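PDB 5XIL: putative prolyl-tRNA synthetase from Leishmania major, which probably catalyses the ATP-dependent attachment of L-proline to tRNA(Pro), with release of AMP and diphosphate, as a class II aminoacyl-tRNA synthetase. Local coordinates for residues Ala6-Glu11 and Gly277-Met282; Thr22-Ile27 and Arg39-Tyr44; Leu60-Cys65 and Pro130-Met135; Pro285-Ser290 and Leu394-His399; Thr291-Ile296 and Gly326-Arg331. All blocks are in the same frame, centred on the assembly; numbering follows the deposited sequence. Where two conformers were deposited one is given.

Interaction 1. Residues Ala6-Glu11 and Gly277-Met282; sequences AAKREE and GDNRGM
With CG beside its own backbone N and anti to the carbonyl carbon (chi1 -71°), Asn279 reaches across the backbone of Lys8-Glu10 and uses both ends of its amide. OD1 accepts from Arg9 N at 2.8 Å in a nearly straight bond (171°), in the carbonyl plane and on a lone pair. ND2 donates, again in the amide plane, to the syn lone pair of Glu10 OE1 at 2.8 Å; a bend at chi2 brings this carboxylate in, steeply turned against the amide (78°). Two bonds thus fix the rotation of the amide. Lys8 crosses it at about a right angle, with CG 3.8 Å from Asn279 CG. Arg9, bent at chi3, places CD 3.8 Å from Asp278 CA and turns a guanidinium face to Gly277 O. NH1 lies 3.0 Å from Gly277 O, but the angle is too poor for a hydrogen bond; NH1 donates instead to Met274 O, and Trp16 adds a cation-pi contact. Asp278 OD2 bridges to Arg373, while OD1 takes Arg280 N at 2.9 Å from above the carboxylate plane. This is an Asx turn superimposed on the type I beta turn Asp278-Gly281. The turn follows helix 267-276, the helix of class II motif 3, and the Arg9 side chain lies about 4 Å from that of Glu219, a ligand of the bound magnesium.

Interaction 2. Residues Thr22-Ile27 and Arg39-Tyr44; sequences TKAEMI and RPWAYY
Arg39 N donates to Met26 O at 3.0 Å with an N-H...O angle of 142°, the donor lying above the carbonyl plane. Around this bond, Met26 CB meets Ala42 CB at 3.7 Å, and Met26 CG comes in the ring plane to the edge of Trp41, 3.8 Å from CD1. The sulfur stays beside the same edge, in a Met-aromatic contact with SD 5.5 Å from the centroid of the five-membered ring. Two waters widen the join: one passes a bond from Trp41 N to Glu25 O, the other links Arg39 NH1 with Glu25 OE2. Glu25 OE2 and Arg39 NH1, 4.2 Å apart, are too far for a salt bridge, and OE2 sits well out of the guanidinium plane; Glu25 CB lies over one guanidinium face, with CG 3.8 Å from Arg39 NH1. Further out, Lys350 positions both partners, its NZ bridging to Glu25 OE1 and its O accepting from Trp41 NE1, while Trp122 of the second subunit gives Arg39 a cation-pi contact. Backbone geometry sets the ends: Glu25, at positive phi, closes helix 13-23 in a Schellman motif, and Arg39 is the N-cap residue of helix 40-60. The contact therefore spans the base of the small antiparallel pair 27-28 and 37-38, with helix 340-350 packed alongside.

Interaction 3. Residues Leu60-Cys65 and Pro130-Met135; sequences LGVEDC and PVRLNM
Leu60 O is gripped twice, by NH1 and NH2 of Arg132, each 3.1 Å from it and each a weak bond because the oxygen sits in the fork between them. A bend at chi3 turns the guanidinium there, and the backbone of Gly61 and Val62 covers one of its faces; Gly61 CA comes to 3.6 Å from NH1. NH2 also bridges to Glu174. Gly61 ends helix 40-60 in a Schellman motif, so the arginine meets the carbonyl end of a helix, where its charge is probably favoured. Beyond it the chains run as parallel strands: Glu63 N donates to Arg132 O at 2.9 Å and 171°, Asn134 N to Glu63 O, and Cys65 N to Asn134 O at 3.0 Å. Asp64 and Asn134 point the same way side by side, and ND2 reaches Asp64 OD1 at 3.1 Å from above the carboxylate plane, while Asn134 OD1 takes Gln159. Cys65 SG rests against Met135 CG at 3.8 Å. Helix and strand in succession match class II motif 1, and Glu63, Asp64, Cys65 and Leu133 pack on the second subunit. Chemically, a charged guanidinium holds the helix end through two weak hydrogen bonds, and backbone amides hold the strand; the amide donor to the buried Asp64 carboxylate would probably favour its charged form, partly offsetting the cost of burial.

Interaction 4. Residues Pro285-Ser290 and Leu394-His399; sequences PPRVAS and LLEDVH
Pro286 leads the 3-10 segment into the side of helix 387-412. Its ring lies between successive turns: CG is 3.3 Å from the carbonyl oxygen of Leu395 and 3.9 Å from Val398 CG1, while CB meets Leu395 CD2 at 3.9 Å. Arg287 comes next, its chain extended from CG to NE, and reaches along the helix surface to Glu396. The grip is side-on, Arg287 NE to Glu396 OE2 at 3.0 Å and Arg287 NH2 to Glu396 OE1 at 2.6 Å, both on syn lone pairs and with the carboxylate nearly coplanar with the guanidinium. At the same time the guanidinium lies flat on His399, centres 3.7 Å apart and planes at 8°, and Arg287 CD stands over that ring in a CH-pi contact. One water takes the Arg287 backbone N and sits in plane at His399 ND1, so the imidazole is held at an edge as well as a face. NH1 is occupied by Gln188 O. Further along, Val288 packs on helix 40-60 instead. The result is a bidentate salt bridge with a histidine stacked on the arginine, a join by which the loop between helix 267-276 and strand 293-297 is docked on the long helix 387-412.

Interaction 5. Residues Thr291-Ile296 and Gly326-Arg331; sequences TQVIII and GGVRAR
Gln292 lays its side-chain amide over a face of the Arg329 guanidinium, CD 3.5 Å above the guanidinium plane and toward its rim, with the two planes only 20° apart. The stack stands at the entry to a beta-alpha-beta crossover of the anticodon-binding domain, in which strand 293-297 leads through helix 306-325 to the parallel strand 330-332. Gln292 CG is anti to the carbonyl carbon and the chain beyond is extended, so that OE1 takes Arg329 N at 2.9 Å in an almost straight bond (175°). In return Arg329 O accepts twice, from Gln292 N at 2.8 Å and from Val293 N at 3.1 Å, both in its carbonyl plane. The pairing then becomes regular: Arg331 N donates to Val293 O nearly along the C=O axis, and Ile295 N to Arg331 O. Val293 and Ala330 share the sheet face turned to helices 306-325 and 387-412, where Val293 CG2 meets Val328 CG1 at 3.6 Å. On the face of Ile294 and Arg331 the two side chains run side by side, Ile294 CD1 3.6 Å from Arg331 CG, with Thr291 crossing the arginine chain and Trp347 of helix 340-350 against both. Arg329 NE donates to Ala289 O. Gly327, at positive phi, closes helix 306-325 in a Schellman motif, and a water fastens this turn to the glutamine by donating to Gln292 OE1 at 2.6 Å and to Gly327 O at 2.7 Å.

Interactions 4 and 5, with centres 11 Å apart, are directly joined: Ala289 O lies 2.6 Å from Arg329 NE, a probable hydrogen bond, and Pro286 O probably accepts from Gln292 NE2. Interaction 2 leans on both, with Tyr44 CD2 3.3 Å from Val288 O and Trp41 CZ3 3.4 Å from Thr291 N. Interaction 3 is remote within the chain, its centre about 31 Å from that of interaction 2. Across the dimer, however, Pro40 and Tyr43 pack on Glu63 and Asp64 of the second subunit. Interaction 1 is nearest to a metal, the Glu10 side chain lying about 8 Å from a magnesium ion; the others are away from the annotated sites.

Interaction 1. Residues Ala6-Glu11 and Gly277-Met282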
# COMPACT_ATOMS: atom_id res chain seq x y z
N ALA A 6 24.82 1.38 23.68
CA ALA A 6 25.72 2.22 24.46
C ALA A 6 25.10 2.86 25.70
O ALA A 6 25.83 3.45 26.52
CB ALA A 6 26.36 3.30 23.58
N ALA A 7 23.80 2.73 25.90
CA ALA A 7 23.18 3.29 27.11
C ALA A 7 22.09 2.34 27.49
O ALA A 7 21.52 1.70 26.60
CB ALA A 7 22.60 4.65 26.85
N LYS A 8 21.81 2.25 28.79
CA LYS A 8 20.70 1.48 29.30
C LYS A 8 19.43 2.33 29.22
O LYS A 8 19.48 3.59 29.38
CB LYS A 8 20.93 1.02 30.75
CG LYS A 8 21.89 -0.14 30.89
CD LYS A 8 21.81 -0.79 32.27
CE LYS A 8 22.90 -1.86 32.36
NZ LYS A 8 22.89 -2.74 33.57
N ARG A 9 18.30 1.64 28.98
CA ARG A 9 17.00 2.36 28.90
C ARG A 9 16.70 3.13 30.16
O ARG A 9 16.15 4.23 30.10
CB ARG A 9 15.86 1.38 28.71
CG ARG A 9 15.73 0.87 27.33
CD ARG A 9 14.98 -0.44 27.33
NE ARG A 9 13.72 -0.30 28.02
CZ ARG A 9 12.56 -0.00 27.42
NH1 ARG A 9 12.47 0.19 26.11
NH2 ARG A 9 11.49 0.14 28.18
N GLU A 10 17.04 2.52 31.30
CA GLU A 10 16.73 3.05 32.67
C GLU A 10 17.61 4.22 33.03
O GLU A 10 17.29 4.96 33.97
CB GLU A 10 16.91 1.95 33.74
CG GLU A 10 15.98 0.74 33.61
CD GLU A 10 16.41 -0.32 32.57
OE1 GLU A 10 17.55 -0.29 32.07
OE2 GLU A 10 15.55 -1.19 32.23
N GLU A 11 18.67 4.44 32.24
CA GLU A 11 19.66 5.45 32.57
C GLU A 11 19.71 6.62 31.67
O GLU A 11 19.87 7.73 32.15
CB GLU A 11 21.05 4.85 32.64
CG GLU A 11 21.14 3.79 33.70
CD GLU A 11 20.76 4.29 35.08
OE1 GLU A 11 21.17 5.41 35.44
OE2 GLU A 11 20.09 3.55 35.81
N GLY A 277 11.89 -2.77 23.18
CA GLY A 277 13.32 -2.76 23.09
C GLY A 277 13.89 -2.97 24.47
O GLY A 277 13.25 -2.64 25.48
N ASP A 278 15.07 -3.59 24.55
CA ASP A 278 15.69 -3.84 25.86
C ASP A 278 17.12 -3.39 25.87
O ASP A 278 17.59 -2.69 24.93
CB ASP A 278 15.50 -5.28 26.28
CG ASP A 278 16.28 -6.29 25.37
OD1 ASP A 278 17.11 -5.81 24.65
OD2 ASP A 278 15.93 -7.52 25.43
N ASN A 279 17.85 -3.71 26.95
CA ASN A 279 19.24 -3.22 27.00
C ASN A 279 20.24 -3.87 26.02
O ASN A 279 21.36 -3.35 25.80
CB ASN A 279 19.73 -3.17 28.45
CG ASN A 279 19.03 -2.05 29.21
OD1 ASN A 279 18.65 -1.08 28.60
ND2 ASN A 279 18.72 -2.28 30.45
N ARG A 280 19.78 -4.92 25.34
CA ARG A 280 20.58 -5.55 24.28
C ARG A 280 20.20 -5.04 22.88
O ARG A 280 20.89 -5.35 21.90
CB ARG A 280 20.39 -7.08 24.37
CG ARG A 280 20.83 -7.66 25.70
CD ARG A 280 20.33 -9.08 25.91
NE ARG A 280 21.19 -9.97 25.14
CZ ARG A 280 22.41 -10.34 25.51
NH1 ARG A 280 22.94 -9.95 26.68
NH2 ARG A 280 23.12 -11.12 24.70
N GLY A 281 19.12 -4.25 22.75
CA GLY A 281 18.75 -3.69 21.47
C GLY A 281 17.26 -3.75 21.21
O GLY A 281 16.45 -3.94 22.13
N MET A 282 16.92 -3.70 19.94
CA MET A 282 15.50 -3.91 19.55
C MET A 282 15.03 -5.36 19.80
O MET A 282 15.83 -6.29 19.88
CB MET A 282 15.37 -3.49 18.09
CG MET A 282 13.95 -3.52 17.53
SD MET A 282 12.82 -2.62 18.62
CE MET A 282 11.14 -3.00 18.03

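Interaction 2. Residues Thr22-Ile27 and Arg39-Tyr44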
# COMPACT_ATOMS: atom_id res chain seq x y z
N THR A 22 19.58 3.31 15.07
CA THR A 22 20.73 3.39 14.14
C THR A 22 21.39 2.05 13.93
O THR A 22 21.55 1.63 12.81
CB THR A 22 21.75 4.46 14.60
OG1 THR A 22 22.15 4.17 15.93
CG2 THR A 22 21.15 5.77 14.67
N LYS A 23 21.76 1.37 15.02
CA LYS A 23 22.43 0.07 14.98
C LYS A 23 21.54 -1.01 14.42
O LYS A 23 22.01 -1.89 13.76
CB LYS A 23 22.99 -0.34 16.36
CG LYS A 23 24.28 0.37 16.73
CD LYS A 23 24.63 0.01 18.17
CE LYS A 23 26.08 0.30 18.56
NZ LYS A 23 26.22 0.14 20.06
N ALA A 24 20.22 -0.92 14.60
CA ALA A 24 19.28 -1.91 14.06
C ALA A 24 18.92 -1.61 12.61
O ALA A 24 18.13 -2.33 12.01
CB ALA A 24 18.02 -2.00 14.91
N GLU A 25 19.56 -0.59 12.04
CA GLU A 25 19.32 -0.22 10.64
C GLU A 25 17.91 0.19 10.33
O GLU A 25 17.43 -0.13 9.27
CB GLU A 25 19.78 -1.32 9.68
CG GLU A 25 21.24 -1.59 9.92
CD GLU A 25 21.80 -2.73 9.08
OE1 GLU A 25 21.12 -3.77 8.85
OE2 GLU A 25 22.93 -2.55 8.70
N MET A 26 17.24 0.88 11.26
CA MET A 26 15.92 1.33 11.08
C MET A 26 15.83 2.67 10.40
O MET A 26 14.93 2.87 9.61
CB MET A 26 15.16 1.38 12.40
CG MET A 26 14.98 -0.04 12.93
SD MET A 26 14.17 -0.19 14.54
CE MET A 26 12.45 -0.29 14.13
N ILE A 27 16.76 3.56 10.70
CA ILE A 27 16.77 4.88 10.11
C ILE A 27 18.18 5.26 9.78
O ILE A 27 19.12 4.78 10.41
CB ILE A 27 16.20 5.99 10.99
CG1 ILE A 27 17.03 6.21 12.23
CG2 ILE A 27 14.76 5.78 11.40
CD1 ILE A 27 17.13 7.70 12.50
N ARG A 39 14.69 2.94 6.60
CA ARG A 39 15.23 1.79 5.98
C ARG A 39 14.29 0.57 6.13
O ARG A 39 13.35 0.60 6.93
CB ARG A 39 16.58 1.51 6.62
CG ARG A 39 17.55 2.68 6.48
CD ARG A 39 18.98 2.30 6.96
NE ARG A 39 19.56 1.37 6.01
CZ ARG A 39 20.76 0.81 6.16
NH1 ARG A 39 21.49 1.08 7.20
NH2 ARG A 39 21.23 0.01 5.24
N PRO A 40 14.53 -0.50 5.35
CA PRO A 40 13.58 -1.62 5.36
C PRO A 40 13.28 -2.25 6.67
O PRO A 40 12.15 -2.70 6.81
CB PRO A 40 14.24 -2.66 4.45
CG PRO A 40 15.01 -1.79 3.53
CD PRO A 40 15.55 -0.69 4.32
N TRP A 41 14.22 -2.33 7.61
CA TRP A 41 13.90 -3.03 8.82
C TRP A 41 12.74 -2.40 9.58
O TRP A 41 11.91 -3.09 10.23
CB TRP A 41 15.13 -3.13 9.70
CG TRP A 41 15.05 -4.07 10.85
CD1 TRP A 41 15.08 -3.76 12.19
CD2 TRP A 41 14.94 -5.52 10.77
NE1 TRP A 41 14.99 -4.91 12.93
CE2 TRP A 41 14.88 -5.99 12.10
CE3 TRP A 41 14.90 -6.44 9.71
CZ2 TRP A 41 14.78 -7.37 12.40
CZ3 TRP A 41 14.82 -7.81 10.02
CH2 TRP A 41 14.73 -8.25 11.34
N ALA A 42 12.71 -1.07 9.55
CA ALA A 42 11.59 -0.34 10.07
C ALA A 42 10.39 -0.20 9.10
O ALA A 42 9.23 -0.34 9.49
CB ALA A 42 12.04 1.02 10.52
N TYR A 43 10.67 0.15 7.84
CA TYR A 43 9.60 0.28 6.85
C TYR A 43 8.68 -0.94 6.70
O TYR A 43 7.48 -0.79 6.51
CB TYR A 43 10.14 0.71 5.47
CG TYR A 43 9.01 1.29 4.63
CD1 TYR A 43 8.59 2.62 4.83
CD2 TYR A 43 8.25 0.49 3.78
CE1 TYR A 43 7.51 3.14 4.10
CE2 TYR A 43 7.18 1.02 3.04
CZ TYR A 43 6.85 2.36 3.23
OH TYR A 43 5.77 2.88 2.59
N TYR A 44 9.25 -2.14 6.79
CA TYR A 44 8.47 -3.39 6.71
C TYR A 44 7.35 -3.33 7.71
O TYR A 44 6.22 -3.81 7.44
CB TYR A 44 9.30 -4.62 6.99
CG TYR A 44 8.56 -5.86 6.75
CD1 TYR A 44 8.40 -6.32 5.45
CD2 TYR A 44 8.03 -6.60 7.81
CE1 TYR A 44 7.67 -7.50 5.21
CE2 TYR A 44 7.30 -7.75 7.60
CZ TYR A 44 7.11 -8.19 6.30
OH TYR A 44 6.42 -9.32 6.06
O HOH W 1 17.12 -1.97 7.17
O HOH W 2 24.08 -0.09 7.18

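Interaction 3. Residues Leu60-Cys65 and Pro130-Met135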
# COMPACT_ATOMS: atom_id res chain seq x y z
N LEU A 60 -14.67 -2.72 6.32
CA LEU A 60 -15.75 -1.92 6.88
C LEU A 60 -16.60 -1.19 5.88
O LEU A 60 -17.72 -0.83 6.18
CB LEU A 60 -15.25 -0.93 7.91
CG LEU A 60 -14.80 -1.50 9.23
CD1 LEU A 60 -13.98 -0.48 9.99
CD2 LEU A 60 -15.92 -2.00 10.09
N GLY A 61 -16.06 -0.89 4.72
CA GLY A 61 -16.77 -0.20 3.66
C GLY A 61 -16.14 1.11 3.29
O GLY A 61 -16.67 1.82 2.50
N VAL A 62 -15.00 1.45 3.86
CA VAL A 62 -14.31 2.68 3.49
C VAL A 62 -13.55 2.53 2.20
O VAL A 62 -12.95 1.51 1.96
CB VAL A 62 -13.41 3.19 4.66
CG1 VAL A 62 -12.85 4.55 4.38
CG2 VAL A 62 -14.21 3.30 5.93
N GLU A 63 -13.57 3.54 1.33
CA GLU A 63 -12.79 3.45 0.10
C GLU A 63 -11.60 4.39 0.06
O GLU A 63 -11.64 5.49 0.57
CB GLU A 63 -13.73 3.76 -1.07
CG GLU A 63 -14.97 2.85 -1.13
CD GLU A 63 -15.90 3.25 -2.25
OE1 GLU A 63 -16.61 4.24 -2.14
OE2 GLU A 63 -15.73 2.69 -3.35
N ASP A 64 -10.55 3.94 -0.57
CA ASP A 64 -9.37 4.74 -0.74
C ASP A 64 -9.52 5.69 -1.90
O ASP A 64 -10.28 5.43 -2.83
CB ASP A 64 -8.17 3.80 -0.92
CG ASP A 64 -7.59 3.30 0.39
OD1 ASP A 64 -8.28 3.16 1.41
OD2 ASP A 64 -6.41 2.93 0.38
N CYS A 65 -8.83 6.82 -1.82
CA CYS A 65 -8.78 7.83 -2.85
C CYS A 65 -7.44 8.65 -2.78
O CYS A 65 -6.63 8.37 -1.93
CB CYS A 65 -9.96 8.79 -2.69
SG CYS A 65 -9.86 9.78 -1.18
N PRO A 130 -23.60 7.13 2.77
CA PRO A 130 -22.42 7.81 3.36
C PRO A 130 -21.27 8.07 2.39
O PRO A 130 -21.14 7.39 1.37
CB PRO A 130 -22.01 6.83 4.45
CG PRO A 130 -22.33 5.50 3.86
CD PRO A 130 -23.67 5.70 3.18
N VAL A 131 -20.46 9.09 2.65
CA VAL A 131 -19.22 9.31 1.91
C VAL A 131 -18.14 8.79 2.86
O VAL A 131 -18.07 9.28 3.99
CB VAL A 131 -19.00 10.80 1.59
CG1 VAL A 131 -17.62 11.10 0.97
CG2 VAL A 131 -20.06 11.24 0.59
N ARG A 132 -17.36 7.76 2.44
CA ARG A 132 -16.38 7.17 3.36
C ARG A 132 -15.07 6.98 2.61
O ARG A 132 -14.96 6.10 1.73
CB ARG A 132 -16.86 5.81 3.85
CG ARG A 132 -18.24 5.83 4.51
CD ARG A 132 -18.79 4.46 4.73
NE ARG A 132 -18.11 3.87 5.85
CZ ARG A 132 -18.27 2.59 6.17
NH1 ARG A 132 -19.11 1.84 5.43
NH2 ARG A 132 -17.66 2.10 7.22
N LEU A 133 -14.13 7.82 2.91
CA LEU A 133 -12.87 7.94 2.15
C LEU A 133 -11.63 7.91 3.06
O LEU A 133 -11.65 8.49 4.15
CB LEU A 133 -12.86 9.20 1.30
CG LEU A 133 -14.00 9.29 0.22
CD1 LEU A 133 -14.05 10.65 -0.42
CD2 LEU A 133 -13.93 8.20 -0.82
N ASN A 134 -10.59 7.24 2.60
CA ASN A 134 -9.35 7.10 3.27
C ASN A 134 -8.24 7.42 2.32
O ASN A 134 -8.30 7.14 1.11
CB ASN A 134 -9.22 5.64 3.74
CG ASN A 134 -7.91 5.37 4.44
OD1 ASN A 134 -7.64 5.99 5.47
ND2 ASN A 134 -7.06 4.53 3.85
N MET A 135 -7.16 7.94 2.88
CA MET A 135 -5.95 8.23 2.14
C MET A 135 -4.74 7.76 2.92
O MET A 135 -4.71 7.90 4.14
CB MET A 135 -5.82 9.74 2.00
CG MET A 135 -6.87 10.34 1.15
SD MET A 135 -6.64 12.16 1.07
CE MET A 135 -6.94 12.59 2.76
O HOH W 3 -17.12 5.78 -0.08

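Interaction 4. Residues Pro285-Ser290 and Leu394-His399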
# COMPACT_ATOMS: atom_id res chain seq x y z
N PRO A 285 8.50 -7.43 17.36
CA PRO A 285 7.35 -8.30 17.38
C PRO A 285 7.34 -9.17 16.08
O PRO A 285 7.52 -8.66 14.96
CB PRO A 285 6.16 -7.30 17.40
CG PRO A 285 6.74 -6.09 17.97
CD PRO A 285 8.08 -6.00 17.34
N PRO A 286 7.09 -10.47 16.23
CA PRO A 286 7.29 -11.37 15.08
C PRO A 286 6.38 -11.16 13.89
O PRO A 286 6.81 -11.38 12.76
CB PRO A 286 7.07 -12.77 15.68
CG PRO A 286 6.31 -12.58 16.90
CD PRO A 286 6.68 -11.18 17.45
N ARG A 287 5.17 -10.66 14.11
CA ARG A 287 4.28 -10.43 13.02
C ARG A 287 4.69 -9.27 12.16
O ARG A 287 4.16 -9.12 11.00
CB ARG A 287 2.81 -10.34 13.46
CG ARG A 287 2.33 -11.62 14.18
CD ARG A 287 1.03 -11.36 14.92
NE ARG A 287 0.53 -12.56 15.63
CZ ARG A 287 -0.53 -12.58 16.38
NH1 ARG A 287 -1.23 -11.47 16.54
NH2 ARG A 287 -0.90 -13.73 16.98
N VAL A 288 5.65 -8.43 12.61
CA VAL A 288 6.08 -7.36 11.72
C VAL A 288 7.57 -7.40 11.50
O VAL A 288 8.18 -6.45 11.07
CB VAL A 288 5.64 -5.95 12.28
CG1 VAL A 288 4.14 -5.82 12.32
CG2 VAL A 288 6.25 -5.66 13.66
N ALA A 289 8.18 -8.53 11.80
CA ALA A 289 9.61 -8.70 11.62
C ALA A 289 9.91 -9.11 10.16
O ALA A 289 9.42 -10.15 9.70
CB ALA A 289 10.21 -9.72 12.59
N SER A 290 10.72 -8.29 9.49
CA SER A 290 10.99 -8.50 8.09
C SER A 290 11.69 -9.86 7.93
O SER A 290 11.42 -10.61 6.97
CB SER A 290 11.92 -7.41 7.59
OG SER A 290 12.13 -7.64 6.25
N LEU A 394 6.21 -21.42 17.51
CA LEU A 394 7.05 -20.73 18.43
C LEU A 394 6.99 -19.17 18.22
O LEU A 394 7.01 -18.42 19.21
CB LEU A 394 8.46 -21.16 18.27
CG LEU A 394 9.49 -20.54 19.17
CD1 LEU A 394 9.06 -20.48 20.62
CD2 LEU A 394 10.77 -21.37 18.98
N LEU A 395 6.95 -18.76 16.96
CA LEU A 395 6.74 -17.31 16.66
C LEU A 395 5.39 -16.80 17.19
O LEU A 395 5.27 -15.66 17.64
CB LEU A 395 6.88 -17.05 15.19
CG LEU A 395 8.29 -17.15 14.68
CD1 LEU A 395 8.18 -17.24 13.14
CD2 LEU A 395 9.23 -16.02 15.14
N GLU A 396 4.34 -17.62 17.22
CA GLU A 396 3.09 -17.15 17.78
C GLU A 396 3.19 -17.05 19.27
O GLU A 396 2.61 -16.16 19.88
CB GLU A 396 1.90 -18.03 17.33
CG GLU A 396 1.48 -17.72 15.92
CD GLU A 396 0.83 -16.33 15.80
OE1 GLU A 396 -0.34 -16.16 16.19
OE2 GLU A 396 1.48 -15.38 15.34
N ASP A 397 3.91 -17.99 19.91
CA ASP A 397 4.15 -17.89 21.34
C ASP A 397 4.98 -16.66 21.70
O ASP A 397 4.70 -15.99 22.71
CB ASP A 397 4.81 -19.16 21.90
CG ASP A 397 5.04 -19.05 23.35
OD1 ASP A 397 4.06 -18.99 24.14
OD2 ASP A 397 6.21 -18.92 23.71
N VAL A 398 5.98 -16.38 20.90
CA VAL A 398 6.74 -15.17 21.08
C VAL A 398 5.81 -13.92 21.08
O VAL A 398 5.95 -13.08 22.01
CB VAL A 398 7.82 -15.02 20.04
CG1 VAL A 398 8.39 -13.56 20.06
CG2 VAL A 398 8.95 -16.04 20.26
N HIS A 399 4.95 -13.79 20.08
CA HIS A 399 3.96 -12.69 20.10
C HIS A 399 3.20 -12.64 21.42
O HIS A 399 3.12 -11.56 22.09
CB HIS A 399 2.94 -12.81 18.99
CG HIS A 399 1.94 -11.69 18.99
ND1 HIS A 399 2.20 -10.47 18.39
CD2 HIS A 399 0.74 -11.56 19.60
CE1 HIS A 399 1.18 -9.65 18.60
NE2 HIS A 399 0.30 -10.27 19.37
O HOH W 4 4.03 -9.49 16.44

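Interaction 5. Residues Thr291-Ile296 and Gly326-Arg331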
# COMPACT_ATOMS: atom_id res chain seq x y z
N THR A 291 12.63 -10.12 8.81
CA THR A 291 13.19 -11.45 9.05
C THR A 291 12.72 -11.93 10.41
O THR A 291 12.95 -11.28 11.39
CB THR A 291 14.70 -11.46 8.95
OG1 THR A 291 15.03 -11.10 7.62
CG2 THR A 291 15.31 -12.85 9.28
N GLN A 292 12.10 -13.11 10.44
CA GLN A 292 11.57 -13.68 11.68
C GLN A 292 12.59 -14.66 12.31
O GLN A 292 12.68 -14.79 13.53
CB GLN A 292 10.30 -14.40 11.35
CG GLN A 292 9.11 -13.48 11.05
CD GLN A 292 7.88 -14.24 10.64
OE1 GLN A 292 7.93 -15.15 9.82
NE2 GLN A 292 6.76 -13.92 11.26
N VAL A 293 13.34 -15.30 11.44
CA VAL A 293 14.35 -16.29 11.88
C VAL A 293 15.62 -16.09 11.12
O VAL A 293 15.64 -16.06 9.90
CB VAL A 293 13.87 -17.74 11.66
CG1 VAL A 293 14.95 -18.73 12.10
CG2 VAL A 293 12.49 -18.01 12.21
N ILE A 294 16.73 -15.94 11.83
CA ILE A 294 18.01 -15.87 11.21
C ILE A 294 18.75 -17.19 11.49
O ILE A 294 18.84 -17.61 12.59
CB ILE A 294 18.84 -14.68 11.65
CG1 ILE A 294 20.10 -14.48 10.80
CG2 ILE A 294 19.23 -14.74 13.11
CD1 ILE A 294 19.82 -13.99 9.42
N ILE A 295 19.36 -17.73 10.47
CA ILE A 295 20.14 -19.02 10.56
C ILE A 295 21.65 -18.71 10.44
O ILE A 295 22.10 -18.17 9.45
CB ILE A 295 19.68 -19.98 9.44
CG1 ILE A 295 18.18 -20.21 9.49
CG2 ILE A 295 20.49 -21.30 9.46
CD1 ILE A 295 17.63 -20.74 8.18
N ILE A 296 22.43 -19.06 11.47
CA ILE A 296 23.82 -18.76 11.48
C ILE A 296 24.59 -20.07 11.73
O ILE A 296 24.32 -20.72 12.73
CB ILE A 296 24.13 -17.80 12.62
CG1 ILE A 296 23.26 -16.53 12.47
CG2 ILE A 296 25.62 -17.50 12.67
CD1 ILE A 296 23.36 -15.55 13.62
N GLY A 326 7.19 -23.06 4.26
CA GLY A 326 6.18 -23.16 5.29
C GLY A 326 5.66 -21.82 5.79
O GLY A 326 4.95 -21.76 6.76
N GLY A 327 6.04 -20.71 5.14
CA GLY A 327 5.47 -19.41 5.49
C GLY A 327 6.30 -18.58 6.46
O GLY A 327 5.89 -17.49 6.79
N VAL A 328 7.44 -19.09 6.93
CA VAL A 328 8.24 -18.39 7.94
C VAL A 328 9.27 -17.56 7.21
O VAL A 328 9.84 -18.05 6.22
CB VAL A 328 9.01 -19.40 8.81
CG1 VAL A 328 10.06 -18.69 9.70
CG2 VAL A 328 8.01 -20.26 9.60
N ARG A 329 9.47 -16.32 7.63
CA ARG A 329 10.44 -15.45 6.99
C ARG A 329 11.82 -15.76 7.55
O ARG A 329 12.22 -15.20 8.57
CB ARG A 329 10.09 -13.98 7.22
CG ARG A 329 8.84 -13.52 6.48
CD ARG A 329 8.73 -12.00 6.49
NE ARG A 329 8.27 -11.49 7.77
CZ ARG A 329 7.06 -11.69 8.27
NH1 ARG A 329 6.17 -12.40 7.58
NH2 ARG A 329 6.72 -11.19 9.45
N ALA A 330 12.54 -16.65 6.88
CA ALA A 330 13.86 -17.04 7.37
C ALA A 330 14.92 -16.57 6.42
O ALA A 330 14.68 -16.47 5.23
CB ALA A 330 13.96 -18.57 7.54
N ARG A 331 16.11 -16.37 6.95
CA ARG A 331 17.26 -16.16 6.13
C ARG A 331 18.51 -16.60 6.81
O ARG A 331 18.52 -16.78 8.01
CB ARG A 331 17.32 -14.72 5.70
CG ARG A 331 17.53 -13.70 6.72
CD ARG A 331 18.05 -12.46 5.99
NE ARG A 331 19.46 -12.66 5.69
CZ ARG A 331 20.27 -11.74 5.19
NH1 ARG A 331 19.82 -10.51 4.93
NH2 ARG A 331 21.55 -12.07 4.96
O HOH W 5 5.59 -16.04 9.00